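Ferredoxin-like protein (Thermotoga maritima, PDB 7KOE) probably relays electrons through two 4Fe-4S clusters between flavin centres and partner subunits of a large electron transfer flavoprotein complex. Local coordinates at residues Arg11-Asp25 with Gly74-Leu88. Numbering follows the deposited sequence.
With SF4 (iron/sulfur cluster), chain N; FAD (flavin-adenine dinucleotide), chain J; SF4 (iron/sulfur cluster), chain M.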
ATOM      1  N   ARG D  11       7.072 -16.081 -25.960  1.00 10.50           N
ATOM      2  CA  ARG D  11       6.541 -15.836 -27.286  1.00 10.50           C
ATOM      3  C   ARG D  11       7.455 -16.475 -28.311  1.00 10.50           C
ATOM      4  O   ARG D  11       8.673 -16.303 -28.255  1.00 10.50           O
ATOM      5  CB  ARG D  11       6.415 -14.344 -27.558  1.00 10.50           C
ATOM      6  CG  ARG D  11       5.617 -14.040 -28.783  1.00 10.50           C
ATOM      7  CD  ARG D  11       5.950 -12.682 -29.286  1.00 10.50           C
ATOM      8  NE  ARG D  11       5.369 -12.448 -30.592  1.00 10.50           N
ATOM      9  CZ  ARG D  11       5.866 -11.594 -31.470  1.00 10.50           C
ATOM     10  NH1 ARG D  11       6.950 -10.901 -31.177  1.00 10.50           N
ATOM     11  NH2 ARG D  11       5.278 -11.434 -32.636  1.00 10.50           N
ATOM     12  N   TYR D  12       6.868 -17.212 -29.239  1.00  8.97           N
ATOM     13  CA  TYR D  12       7.620 -17.889 -30.273  1.00  8.97           C
ATOM     14  C   TYR D  12       7.059 -17.523 -31.632  1.00  8.97           C
ATOM     15  O   TYR D  12       5.865 -17.270 -31.787  1.00  8.97           O
ATOM     16  CB  TYR D  12       7.563 -19.403 -30.125  1.00  8.97           C
ATOM     17  CG  TYR D  12       8.240 -19.970 -28.911  1.00  8.97           C
ATOM     18  CD1 TYR D  12       7.604 -19.993 -27.682  1.00  8.97           C
ATOM     19  CD2 TYR D  12       9.500 -20.515 -28.999  1.00  8.97           C
ATOM     20  CE1 TYR D  12       8.213 -20.531 -26.584  1.00  8.97           C
ATOM     21  CE2 TYR D  12      10.110 -21.053 -27.904  1.00  8.97           C
ATOM     22  CZ  TYR D  12       9.470 -21.047 -26.699  1.00  8.97           C
ATOM     23  OH  TYR D  12      10.088 -21.586 -25.606  1.00  8.97           O
ATOM     24  N   ARG D  13       7.936 -17.500 -32.620  1.00  9.55           N
ATOM     25  CA  ARG D  13       7.536 -17.685 -34.006  1.00  9.55           C
ATOM     26  C   ARG D  13       8.222 -18.970 -34.434  1.00  9.55           C
ATOM     27  O   ARG D  13       9.422 -18.980 -34.711  1.00  9.55           O
ATOM     28  CB  ARG D  13       7.909 -16.512 -34.895  1.00  9.55           C
ATOM     29  CG  ARG D  13       7.251 -16.621 -36.247  1.00  9.55           C
ATOM     30  CD  ARG D  13       7.295 -15.344 -37.039  1.00  9.55           C
ATOM     31  NE  ARG D  13       6.387 -14.326 -36.540  1.00  9.55           N
ATOM     32  CZ  ARG D  13       6.777 -13.261 -35.857  1.00  9.55           C
ATOM     33  NH1 ARG D  13       8.053 -13.087 -35.585  1.00  9.55           N
ATOM     34  NH2 ARG D  13       5.888 -12.375 -35.446  1.00  9.55           N
ATOM     35  N   THR D  14       7.473 -20.060 -34.450  1.00 12.84           N
ATOM     36  CA  THR D  14       8.050 -21.360 -34.719  1.00 12.84           C
ATOM     37  C   THR D  14       8.264 -21.548 -36.213  1.00 12.84           C
ATOM     38  O   THR D  14       7.416 -21.178 -37.029  1.00 12.84           O
ATOM     39  CB  THR D  14       7.148 -22.459 -34.170  1.00 12.84           C
ATOM     40  OG1 THR D  14       6.672 -22.077 -32.877  1.00 12.84           O
ATOM     41  CG2 THR D  14       7.912 -23.743 -34.038  1.00 12.84           C
ATOM     42  N   ASP D  15       9.417 -22.105 -36.567  1.00 17.91           N
ATOM     43  CA  ASP D  15       9.758 -22.455 -37.941  1.00 17.91           C
ATOM     44  C   ASP D  15       9.745 -23.976 -38.023  1.00 17.91           C
ATOM     45  O   ASP D  15      10.776 -24.630 -37.895  1.00 17.91           O
ATOM     46  CB  ASP D  15      11.107 -21.887 -38.312  1.00 17.91           C
ATOM     47  CG  ASP D  15      11.274 -21.713 -39.796  1.00 17.91           C
ATOM     48  OD1 ASP D  15      10.297 -21.941 -40.532  1.00 17.91           O
ATOM     49  OD2 ASP D  15      12.382 -21.343 -40.230  1.00 17.91           O
ATOM     50  N   GLU D  16       8.556 -24.542 -38.248  1.00 23.43           N
ATOM     51  CA  GLU D  16       8.395 -25.988 -38.134  1.00 23.43           C
ATOM     52  C   GLU D  16       8.992 -26.731 -39.319  1.00 23.43           C
ATOM     53  O   GLU D  16       9.376 -27.896 -39.185  1.00 23.43           O
ATOM     54  CB  GLU D  16       6.922 -26.347 -37.992  1.00 23.43           C
ATOM     55  CG  GLU D  16       6.262 -25.758 -36.777  1.00 23.43           C
ATOM     56  CD  GLU D  16       5.424 -24.557 -37.120  1.00 23.43           C
ATOM     57  OE1 GLU D  16       5.619 -23.992 -38.213  1.00 23.43           O
ATOM     58  OE2 GLU D  16       4.565 -24.181 -36.302  1.00 23.43           O
ATOM     59  N   GLU D  17       9.076 -26.086 -40.478  1.00 25.11           N
ATOM     60  CA  GLU D  17       9.657 -26.741 -41.637  1.00 25.11           C
ATOM     61  C   GLU D  17      11.176 -26.717 -41.616  1.00 25.11           C
ATOM     62  O   GLU D  17      11.804 -27.415 -42.417  1.00 25.11           O
ATOM     63  CB  GLU D  17       9.147 -26.089 -42.926  1.00 25.11           C
ATOM     64  CG  GLU D  17       9.532 -24.624 -43.102  1.00 25.11           C
ATOM     65  CD  GLU D  17       8.529 -23.655 -42.501  1.00 25.11           C
ATOM     66  OE1 GLU D  17       8.151 -23.821 -41.320  1.00 25.11           O
ATOM     67  OE2 GLU D  17       8.121 -22.715 -43.213  1.00 25.11           O
ATOM     68  N   ASN D  18      11.778 -25.935 -40.725  1.00 18.20           N
ATOM     69  CA  ASN D  18      13.231 -25.837 -40.604  1.00 18.20           C
ATOM     70  C   ASN D  18      13.621 -26.095 -39.158  1.00 18.20           C
ATOM     71  O   ASN D  18      13.731 -25.157 -38.358  1.00 18.20           O
ATOM     72  CB  ASN D  18      13.729 -24.467 -41.057  1.00 18.20           C
ATOM     73  CG  ASN D  18      13.314 -24.137 -42.464  1.00 18.20           C
ATOM     74  OD1 ASN D  18      12.519 -23.230 -42.687  1.00 18.20           O
ATOM     75  ND2 ASN D  18      13.852 -24.871 -43.428  1.00 18.20           N
ATOM     76  N   PRO D  19      13.836 -27.356 -38.783  1.00 15.18           N
ATOM     77  CA  PRO D  19      14.353 -27.649 -37.440  1.00 15.18           C
ATOM     78  C   PRO D  19      15.811 -27.234 -37.337  1.00 15.18           C
ATOM     79  O   PRO D  19      16.659 -27.708 -38.093  1.00 15.18           O
ATOM     80  CB  PRO D  19      14.185 -29.166 -37.317  1.00 15.18           C
ATOM     81  CG  PRO D  19      13.252 -29.542 -38.399  1.00 15.18           C
ATOM     82  CD  PRO D  19      13.504 -28.588 -39.506  1.00 15.18           C
ATOM     83  N   HIS D  20      16.094 -26.329 -36.408  1.00  9.55           N
ATOM     84  CA  HIS D  20      17.445 -25.828 -36.213  1.00  9.55           C
ATOM     85  C   HIS D  20      18.268 -26.703 -35.284  1.00  9.55           C
ATOM     86  O   HIS D  20      19.458 -26.439 -35.110  1.00  9.55           O
ATOM     87  CB  HIS D  20      17.398 -24.403 -35.676  1.00  9.55           C
ATOM     88  CG  HIS D  20      16.724 -24.284 -34.349  1.00  9.55           C
ATOM     89  ND1 HIS D  20      15.358 -24.353 -34.197  1.00  9.55           N
ATOM     90  CD2 HIS D  20      17.231 -24.098 -33.110  1.00  9.55           C
ATOM     91  CE1 HIS D  20      15.052 -24.220 -32.921  1.00  9.55           C
ATOM     92  NE2 HIS D  20      16.171 -24.062 -32.241  1.00  9.55           N
ATOM     93  N   LEU D  21      17.674 -27.730 -34.692  1.00 10.18           N
ATOM     94  CA  LEU D  21      18.383 -28.685 -33.848  1.00 10.18           C
ATOM     95  C   LEU D  21      18.283 -30.046 -34.515  1.00 10.18           C
ATOM     96  O   LEU D  21      17.266 -30.731 -34.391  1.00 10.18           O
ATOM     97  CB  LEU D  21      17.797 -28.743 -32.450  1.00 10.18           C
ATOM     98  CG  LEU D  21      17.497 -27.424 -31.774  1.00 10.18           C
ATOM     99  CD1 LEU D  21      16.594 -27.685 -30.622  1.00 10.18           C
ATOM    100  CD2 LEU D  21      18.767 -26.823 -31.309  1.00 10.18           C
ATOM    101  N   LYS D  22      19.329 -30.434 -35.219  1.00 13.79           N
ATOM    102  CA  LYS D  22      19.418 -31.753 -35.816  1.00 13.79           C
ATOM    103  C   LYS D  22      20.495 -32.528 -35.082  1.00 13.79           C
ATOM    104  O   LYS D  22      21.501 -31.955 -34.661  1.00 13.79           O
ATOM    105  CB  LYS D  22      19.741 -31.656 -37.306  1.00 13.79           C
ATOM    106  CG  LYS D  22      19.509 -32.931 -38.083  1.00 13.79           C
ATOM    107  CD  LYS D  22      19.888 -32.753 -39.539  1.00 13.79           C
ATOM    108  CE  LYS D  22      21.387 -32.585 -39.701  1.00 13.79           C
ATOM    109  NZ  LYS D  22      22.117 -33.844 -39.405  1.00 13.79           N
ATOM    110  N   ILE D  23      20.276 -33.819 -34.899  1.00 14.86           N
ATOM    111  CA  ILE D  23      21.269 -34.692 -34.298  1.00 14.86           C
ATOM    112  C   ILE D  23      22.005 -35.401 -35.423  1.00 14.86           C
ATOM    113  O   ILE D  23      21.379 -36.035 -36.281  1.00 14.86           O
ATOM    114  CB  ILE D  23      20.625 -35.677 -33.316  1.00 14.86           C
ATOM    115  CG1 ILE D  23      20.306 -34.932 -32.029  1.00 14.86           C
ATOM    116  CG2 ILE D  23      21.536 -36.845 -33.047  1.00 14.86           C
ATOM    117  CD1 ILE D  23      19.749 -35.779 -30.975  1.00 14.86           C
ATOM    118  N   LYS D  24      23.333 -35.268 -35.426  1.00 16.12           N
ATOM    119  CA  LYS D  24      24.137 -35.709 -36.559  1.00 16.12           C
ATOM    120  C   LYS D  24      24.164 -37.225 -36.678  1.00 16.12           C
ATOM    121  O   LYS D  24      24.206 -37.764 -37.789  1.00 16.12           O
ATOM    122  CB  LYS D  24      25.555 -35.165 -36.427  1.00 16.12           C
ATOM    123  CG  LYS D  24      25.657 -33.662 -36.493  1.00 16.12           C
ATOM    124  CD  LYS D  24      27.036 -33.203 -36.075  1.00 16.12           C
ATOM    125  CE  LYS D  24      27.256 -31.747 -36.419  1.00 16.12           C
ATOM    126  NZ  LYS D  24      28.433 -31.185 -35.707  1.00 16.12           N
ATOM    127  N   ASP D  25      24.138 -37.929 -35.553  1.00 23.83           N
ATOM    128  CA  ASP D  25      24.230 -39.384 -35.547  1.00 23.83           C
ATOM    129  C   ASP D  25      23.420 -39.903 -34.372  1.00 23.83           C
ATOM    130  O   ASP D  25      23.817 -39.726 -33.219  1.00 23.83           O
ATOM    131  CB  ASP D  25      25.682 -39.840 -35.451  1.00 23.83           C
ATOM    132  CG  ASP D  25      25.900 -41.224 -36.017  1.00 23.83           C
ATOM    133  OD1 ASP D  25      25.226 -42.170 -35.564  1.00 23.83           O
ATOM    134  OD2 ASP D  25      26.755 -41.367 -36.915  1.00 23.83           O
ATOM    135  N   GLY D  74      29.675 -34.006 -29.804  1.00 18.11           N
ATOM    136  CA  GLY D  74      29.543 -33.050 -30.882  1.00 18.11           C
ATOM    137  C   GLY D  74      28.461 -33.352 -31.888  1.00 18.11           C
ATOM    138  O   GLY D  74      28.395 -32.681 -32.919  1.00 18.11           O
ATOM    139  N   ASN D  75      27.606 -34.340 -31.632  1.00 18.50           N
ATOM    140  CA  ASN D  75      26.598 -34.740 -32.616  1.00 18.50           C
ATOM    141  C   ASN D  75      25.265 -34.039 -32.362  1.00 18.50           C
ATOM    142  O   ASN D  75      24.199 -34.643 -32.310  1.00 18.50           O
ATOM    143  CB  ASN D  75      26.438 -36.256 -32.637  1.00 18.50           C
ATOM    144  CG  ASN D  75      26.030 -36.816 -31.312  1.00 18.50           C
ATOM    145  OD1 ASN D  75      26.540 -36.410 -30.276  1.00 18.50           O
ATOM    146  ND2 ASN D  75      25.080 -37.737 -31.332  1.00 18.50           N
ATOM    147  N   ILE D  76      25.330 -32.721 -32.243  1.00 12.03           N
ATOM    148  CA  ILE D  76      24.146 -31.880 -32.307  1.00 12.03           C
ATOM    149  C   ILE D  76      24.446 -30.801 -33.331  1.00 12.03           C
ATOM    150  O   ILE D  76      25.268 -29.913 -33.081  1.00 12.03           O
ATOM    151  CB  ILE D  76      23.762 -31.277 -30.949  1.00 12.03           C
ATOM    152  CG1 ILE D  76      23.263 -32.380 -30.020  1.00 12.03           C
ATOM    153  CG2 ILE D  76      22.674 -30.242 -31.125  1.00 12.03           C
ATOM    154  CD1 ILE D  76      22.642 -31.910 -28.750  1.00 12.03           C
ATOM    155  N   GLU D  77      23.826 -30.909 -34.502  1.00 14.21           N
ATOM    156  CA  GLU D  77      23.914 -29.853 -35.495  1.00 14.21           C
ATOM    157  C   GLU D  77      23.067 -28.700 -34.992  1.00 14.21           C
ATOM    158  O   GLU D  77      21.849 -28.677 -35.182  1.00 14.21           O
ATOM    159  CB  GLU D  77      23.450 -30.348 -36.865  1.00 14.21           C
ATOM    160  CG  GLU D  77      23.434 -29.294 -37.961  1.00 14.21           C
ATOM    161  CD  GLU D  77      24.764 -28.592 -38.127  1.00 14.21           C
ATOM    162  OE1 GLU D  77      25.801 -29.283 -38.202  1.00 14.21           O
ATOM    163  OE2 GLU D  77      24.773 -27.344 -38.187  1.00 14.21           O
ATOM    164  N   TRP D  78      23.700 -27.764 -34.305  1.00  7.39           N
ATOM    165  CA  TRP D  78      23.005 -26.684 -33.631  1.00  7.39           C
ATOM    166  C   TRP D  78      23.114 -25.431 -34.476  1.00  7.39           C
ATOM    167  O   TRP D  78      24.218 -24.991 -34.804  1.00  7.39           O
ATOM    168  CB  TRP D  78      23.597 -26.448 -32.248  1.00  7.39           C
ATOM    169  CG  TRP D  78      22.868 -25.463 -31.404  1.00  7.39           C
ATOM    170  CD1 TRP D  78      21.935 -25.739 -30.471  1.00  7.39           C
ATOM    171  CD2 TRP D  78      23.040 -24.043 -31.390  1.00  7.39           C
ATOM    172  NE1 TRP D  78      21.485 -24.587 -29.889  1.00  7.39           N
ATOM    173  CE2 TRP D  78      22.155 -23.529 -30.436  1.00  7.39           C
ATOM    174  CE3 TRP D  78      23.853 -23.156 -32.096  1.00  7.39           C
ATOM    175  CZ2 TRP D  78      22.056 -22.180 -30.173  1.00  7.39           C
ATOM    176  CZ3 TRP D  78      23.749 -21.822 -31.835  1.00  7.39           C
ATOM    177  CH2 TRP D  78      22.864 -21.345 -30.881  1.00  7.39           C
ATOM    178  N   ASN D  79      21.975 -24.865 -34.824  1.00  9.55           N
ATOM    179  CA  ASN D  79      21.908 -23.560 -35.442  1.00  9.55           C
ATOM    180  C   ASN D  79      20.974 -22.692 -34.623  1.00  9.55           C
ATOM    181  O   ASN D  79      20.168 -23.185 -33.835  1.00  9.55           O
ATOM    182  CB  ASN D  79      21.399 -23.642 -36.881  1.00  9.55           C
ATOM    183  CG  ASN D  79      22.425 -24.194 -37.827  1.00  9.55           C
ATOM    184  OD1 ASN D  79      23.533 -23.672 -37.929  1.00  9.55           O
ATOM    185  ND2 ASN D  79      22.073 -25.268 -38.518  1.00  9.55           N
ATOM    186  N   TYR D  80      21.099 -21.393 -34.804  1.00  8.00           N
ATOM    187  CA  TYR D  80      20.015 -20.526 -34.433  1.00  8.00           C
ATOM    188  C   TYR D  80      18.885 -20.732 -35.428  1.00  8.00           C
ATOM    189  O   TYR D  80      19.122 -21.140 -36.566  1.00  8.00           O
ATOM    190  CB  TYR D  80      20.464 -19.071 -34.442  1.00  8.00           C
ATOM    191  CG  TYR D  80      21.194 -18.640 -33.203  1.00  8.00           C
ATOM    192  CD1 TYR D  80      20.580 -18.689 -31.965  1.00  8.00           C
ATOM    193  CD2 TYR D  80      22.494 -18.173 -33.272  1.00  8.00           C
ATOM    194  CE1 TYR D  80      21.242 -18.285 -30.831  1.00  8.00           C
ATOM    195  CE2 TYR D  80      23.164 -17.774 -32.145  1.00  8.00           C
ATOM    196  CZ  TYR D  80      22.535 -17.833 -30.930  1.00  8.00           C
ATOM    197  OH  TYR D  80      23.206 -17.431 -29.804  1.00  8.00           O
ATOM    198  N   PRO D  81      17.646 -20.458 -35.032  1.00  7.52           N
ATOM    199  CA  PRO D  81      16.578 -20.337 -36.024  1.00  7.52           C
ATOM    200  C   PRO D  81      16.840 -19.149 -36.930  1.00  7.52           C
ATOM    201  O   PRO D  81      17.673 -18.288 -36.647  1.00  7.52           O
ATOM    202  CB  PRO D  81      15.325 -20.130 -35.175  1.00  7.52           C
ATOM    203  CG  PRO D  81      15.670 -20.654 -33.861  1.00  7.52           C
ATOM    204  CD  PRO D  81      17.114 -20.394 -33.665  1.00  7.52           C
ATOM    205  N   ARG D  82      16.081 -19.079 -38.019  1.00 11.03           N
ATOM    206  CA  ARG D  82      16.236 -17.990 -38.969  1.00 11.03           C
ATOM    207  C   ARG D  82      15.827 -16.660 -38.340  1.00 11.03           C
ATOM    208  O   ARG D  82      15.350 -16.594 -37.205  1.00 11.03           O
ATOM    209  CB  ARG D  82      15.403 -18.243 -40.220  1.00 11.03           C
ATOM    210  CG  ARG D  82      15.569 -19.614 -40.815  1.00 11.03           C
ATOM    211  CD  ARG D  82      14.808 -19.721 -42.114  1.00 11.03           C
ATOM    212  NE  ARG D  82      13.370 -19.799 -41.896  1.00 11.03           N
ATOM    213  CZ  ARG D  82      12.463 -19.605 -42.843  1.00 11.03           C
ATOM    214  NH1 ARG D  82      12.844 -19.317 -44.077  1.00 11.03           N
ATOM    215  NH2 ARG D  82      11.175 -19.697 -42.556  1.00 11.03           N
ATOM    216  N   GLY D  83      16.058 -15.584 -39.081  1.00 11.41           N
ATOM    217  CA  GLY D  83      15.619 -14.284 -38.612  1.00 11.41           C
ATOM    218  C   GLY D  83      14.108 -14.238 -38.503  1.00 11.41           C
ATOM    219  O   GLY D  83      13.396 -14.838 -39.309  1.00 11.41           O
ATOM    220  N   ASN D  84      13.634 -13.565 -37.449  1.00 11.46           N
ATOM    221  CA  ASN D  84      12.223 -13.486 -37.058  1.00 11.46           C
ATOM    222  C   ASN D  84      11.649 -14.856 -36.714  1.00 11.46           C
ATOM    223  O   ASN D  84      10.483 -15.126 -36.970  1.00 11.46           O
ATOM    224  CB  ASN D  84      11.366 -12.801 -38.129  1.00 11.46           C
ATOM    225  CG  ASN D  84      10.289 -11.945 -37.548  1.00 11.46           C
ATOM    226  OD1 ASN D  84      10.026 -11.990 -36.354  1.00 11.46           O
ATOM    227  ND2 ASN D  84       9.642 -11.157 -38.392  1.00 11.46           N
ATOM    228  N   TYR D  85      12.456 -15.727 -36.116  1.00 11.03           N
ATOM    229  CA  TYR D  85      11.955 -17.035 -35.718  1.00 11.03           C
ATOM    230  C   TYR D  85      12.600 -17.450 -34.406  1.00 11.03           C
ATOM    231  O   TYR D  85      13.623 -16.903 -33.995  1.00 11.03           O
ATOM    232  CB  TYR D  85      12.203 -18.093 -36.794  1.00 11.03           C
ATOM    233  CG  TYR D  85      11.230 -18.018 -37.944  1.00 11.03           C
ATOM    234  CD1 TYR D  85       9.948 -18.520 -37.823  1.00 11.03           C
ATOM    235  CD2 TYR D  85      11.590 -17.432 -39.144  1.00 11.03           C
ATOM    236  CE1 TYR D  85       9.055 -18.446 -38.862  1.00 11.03           C
ATOM    237  CE2 TYR D  85      10.704 -17.349 -40.188  1.00 11.03           C
ATOM    238  CZ  TYR D  85       9.438 -17.859 -40.041  1.00 11.03           C
ATOM    239  OH  TYR D  85       8.548 -17.786 -41.083  1.00 11.03           O
ATOM    240  N   GLY D  86      11.983 -18.429 -33.749  1.00  8.00           N
ATOM    241  CA  GLY D  86      12.471 -18.923 -32.478  1.00  8.00           C
ATOM    242  C   GLY D  86      11.836 -18.212 -31.307  1.00  8.00           C
ATOM    243  O   GLY D  86      10.699 -17.764 -31.431  1.00  8.00           O
ATOM    244  N   VAL D  87      12.531 -18.111 -30.168  1.00  9.13           N
ATOM    245  CA  VAL D  87      12.040 -17.296 -29.062  1.00  9.13           C
ATOM    246  C   VAL D  87      12.002 -15.840 -29.475  1.00  9.13           C
ATOM    247  O   VAL D  87      12.857 -15.359 -30.228  1.00  9.13           O
ATOM    248  CB  VAL D  87      12.895 -17.448 -27.794  1.00  9.13           C
ATOM    249  CG1 VAL D  87      12.629 -18.727 -27.130  1.00  9.13           C
ATOM    250  CG2 VAL D  87      14.360 -17.353 -28.124  1.00  9.13           C
ATOM    251  N   LEU D  88      10.986 -15.134 -29.007  1.00  8.82           N
ATOM    252  CA  LEU D  88      10.903 -13.694 -29.168  1.00  8.82           C
ATOM    253  C   LEU D  88      10.650 -13.166 -27.770  1.00  8.82           C
ATOM    254  O   LEU D  88       9.504 -13.072 -27.334  1.00  8.82           O
ATOM    255  CB  LEU D  88       9.828 -13.286 -30.153  1.00  8.82           C
ATOM    256  CG  LEU D  88       9.982 -13.877 -31.553  1.00  8.82           C
ATOM    257  CD1 LEU D  88       8.712 -13.709 -32.324  1.00  8.82           C
ATOM    258  CD2 LEU D  88      11.138 -13.241 -32.279  1.00  8.82           C
TER
HETATM  259 FE1  SF4 N 602      23.360 -38.157 -28.335  1.00 23.68          FE
HETATM  260 FE2  SF4 N 602      24.661 -37.831 -25.631  1.00 23.68          FE
HETATM  261 FE3  SF4 N 602      22.681 -35.773 -26.612  1.00 23.68          FE
HETATM  262 FE4  SF4 N 602      25.406 -35.980 -27.898  1.00 23.68          FE
HETATM  263  S1  SF4 N 602      24.694 -35.713 -25.902  1.00 23.68           S
HETATM  264  S2  SF4 N 602      23.393 -36.040 -28.608  1.00 23.68           S
HETATM  265  S3  SF4 N 602      25.373 -38.098 -27.627  1.00 23.68           S
HETATM  266  S4  SF4 N 602      22.648 -37.891 -26.341  1.00 23.68           S
HETATM  267  PA  FAD J 701       2.693 -36.555 -25.832  1.00 32.97           P
HETATM  268  O1A FAD J 701       3.850 -37.472 -25.786  1.00 32.97           O
HETATM  269  O2A FAD J 701       2.810 -35.377 -24.879  1.00 32.97           O
HETATM  270  O5B FAD J 701       1.388 -37.343 -25.627  1.00 32.97           O
HETATM  271  C5B FAD J 701       1.397 -38.779 -25.500  1.00 32.97           C
HETATM  272  C4B FAD J 701       0.154 -39.202 -24.764  1.00 32.97           C
HETATM  273  O4B FAD J 701      -0.394 -40.387 -25.386  1.00 32.97           O
HETATM  274  C3B FAD J 701       0.359 -39.542 -23.289  1.00 32.97           C
HETATM  275  O3B FAD J 701      -0.696 -39.009 -22.498  1.00 32.97           O
HETATM  276  C2B FAD J 701       0.357 -41.073 -23.288  1.00 32.97           C
HETATM  277  O2B FAD J 701      -0.108 -41.605 -22.055  1.00 32.97           O
HETATM  278  C1B FAD J 701      -0.647 -41.355 -24.397  1.00 32.97           C
HETATM  279  N9A FAD J 701      -0.527 -42.678 -24.997  1.00 32.97           N
HETATM  280  C8A FAD J 701       0.607 -43.437 -25.107  1.00 32.97           C
HETATM  281  N7A FAD J 701       0.419 -44.597 -25.690  1.00 32.97           N
HETATM  282  C5A FAD J 701      -0.936 -44.601 -25.981  1.00 32.97           C
HETATM  283  C6A FAD J 701      -1.773 -45.548 -26.603  1.00 32.97           C
HETATM  284  N6A FAD J 701      -1.346 -46.727 -27.064  1.00 32.97           N
HETATM  285  N1A FAD J 701      -3.081 -45.238 -26.737  1.00 32.97           N
HETATM  286  C2A FAD J 701      -3.514 -44.062 -26.280  1.00 32.97           C
HETATM  287  N3A FAD J 701      -2.820 -43.092 -25.681  1.00 32.97           N
HETATM  288  C4A FAD J 701      -1.531 -43.426 -25.558  1.00 32.97           C
HETATM  289  N1  FAD J 701       1.496 -28.980 -30.084  1.00 32.97           N
HETATM  290  C2  FAD J 701       0.400 -29.129 -30.875  1.00 32.97           C
HETATM  291  O2  FAD J 701      -0.219 -30.188 -30.908  1.00 32.97           O
HETATM  292  N3  FAD J 701      -0.039 -28.081 -31.645  1.00 32.97           N
HETATM  293  C4  FAD J 701       0.528 -26.847 -31.712  1.00 32.97           C
HETATM  294  O4  FAD J 701       0.051 -25.982 -32.442  1.00 32.97           O
HETATM  295  C4X FAD J 701       1.697 -26.695 -30.881  1.00 32.97           C
HETATM  296  N5  FAD J 701       2.290 -25.560 -30.888  1.00 32.97           N
HETATM  297  C5X FAD J 701       3.401 -25.404 -30.100  1.00 32.97           C
HETATM  298  C6  FAD J 701       4.048 -24.177 -30.106  1.00 32.97           C
HETATM  299  C7  FAD J 701       5.175 -23.965 -29.326  1.00 32.97           C
HETATM  300  C7M FAD J 701       5.848 -22.620 -29.360  1.00 32.97           C
HETATM  301  C8  FAD J 701       5.666 -25.001 -28.519  1.00 32.97           C
HETATM  302  C8M FAD J 701       6.872 -24.804 -27.656  1.00 32.97           C
HETATM  303  C9  FAD J 701       5.021 -26.231 -28.509  1.00 32.97           C
HETATM  304  C9A FAD J 701       3.898 -26.437 -29.296  1.00 32.97           C
HETATM  305  N10 FAD J 701       3.203 -27.658 -29.296  1.00 32.97           N
HETATM  306  C10 FAD J 701       2.107 -27.828 -30.098  1.00 32.97           C
HETATM  307  C1' FAD J 701       3.698 -28.800 -28.513  1.00 32.97           C
HETATM  308  C2' FAD J 701       3.028 -28.975 -27.159  1.00 32.97           C
HETATM  309  O2' FAD J 701       3.635 -28.120 -26.190  1.00 32.97           O
HETATM  310  C3' FAD J 701       3.199 -30.427 -26.718  1.00 32.97           C
HETATM  311  O3' FAD J 701       4.582 -30.668 -26.487  1.00 32.97           O
HETATM  312  C4' FAD J 701       2.697 -31.444 -27.741  1.00 32.97           C
HETATM  313  O4' FAD J 701       1.341 -31.157 -28.080  1.00 32.97           O
HETATM  314  C5' FAD J 701       2.801 -32.871 -27.257  1.00 32.97           C
HETATM  315  O5' FAD J 701       2.102 -33.722 -28.188  1.00 32.97           O
HETATM  316  P   FAD J 701       1.344 -35.010 -27.707  1.00 32.97           P
HETATM  317  O1P FAD J 701       0.650 -35.596 -28.937  1.00 32.97           O
HETATM  318  O2P FAD J 701       0.498 -34.733 -26.561  1.00 32.97           O
HETATM  319  O3P FAD J 701       2.512 -35.976 -27.294  1.00 32.97           O
HETATM  320 FE1  SF4 M 601      17.221 -25.042 -27.315  1.00 11.58          FE
HETATM  321 FE2  SF4 M 601      18.992 -24.201 -25.018  1.00 11.58          FE
HETATM  322 FE3  SF4 M 601      19.843 -26.460 -26.831  1.00 11.58          FE
HETATM  323 FE4  SF4 M 601      17.542 -26.848 -24.916  1.00 11.58          FE
HETATM  324  S1  SF4 M 601      19.577 -26.234 -24.725  1.00 11.58           S
HETATM  325  S2  SF4 M 601      17.807 -27.075 -27.022  1.00 11.58           S
HETATM  326  S3  SF4 M 601      16.956 -24.815 -25.208  1.00 11.58           S
HETATM  327  S4  SF4 M 601      19.257 -24.428 -27.125  1.00 11.58           S
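Leu21 and Trp78 form an antiparallel, non-hydrogen-bonded pair whose side chains share one face of a short two-stranded sheet, a worked example of how a bicluster ferredoxin fold pairs strand 21-22 with strand 77-78 beside its cofactors. Leu21 CD2 packs on Trp78 CD1, and the indole brings its edge to the chain M cluster, with NE1 3.6 Å from S4. On the adjoining residue, the His20 ring is sandwiched between Leu21 CG and Pro81, whose CG sits 3.6 Å from the ring centroid in a CH-pi contact. Lys22 N bonds to Glu77 O.

At one end of this pairing, Lys24 can be followed outward. Its CB lies 4.0 Å from Asn75 CB, and CG rests against Glu77 CB. The extended chain carries CD past Gly74 O and CE alongside Glu77 OE1, and NZ then donates a hydrogen bond to Gly74 O (3.2 Å), nearly in line with that carbonyl. With CG between its backbone N and carbonyl carbon (chi1 59°), Asn75 turns OD1 toward the chain N cluster, and ND2 donates a hydrogen bond to Asp25 O (3.0 Å), near the amide plane. Replacing Asn75 by alanine removes the amide, and Asp25 O would probably lose its ND2 partner and a gap open beside the cluster.

Toward the other end, Asp15 and Arg82 form a salt bridge, their carboxylate and guanidinium planes only 17° apart. Beyond it, strands 12-13 and 86-87 pair through reciprocal Arg13-Gly86 backbone bonds; Tyr12, beside Val87, bears CD1 3.6 Å from FAD C7M, its OH hydrogen-bonded to Gly60 O. Backbone pairing thus ties together residues lining both clusters and the flavin, consistent with a fixed cofactor spacing for electron transfer.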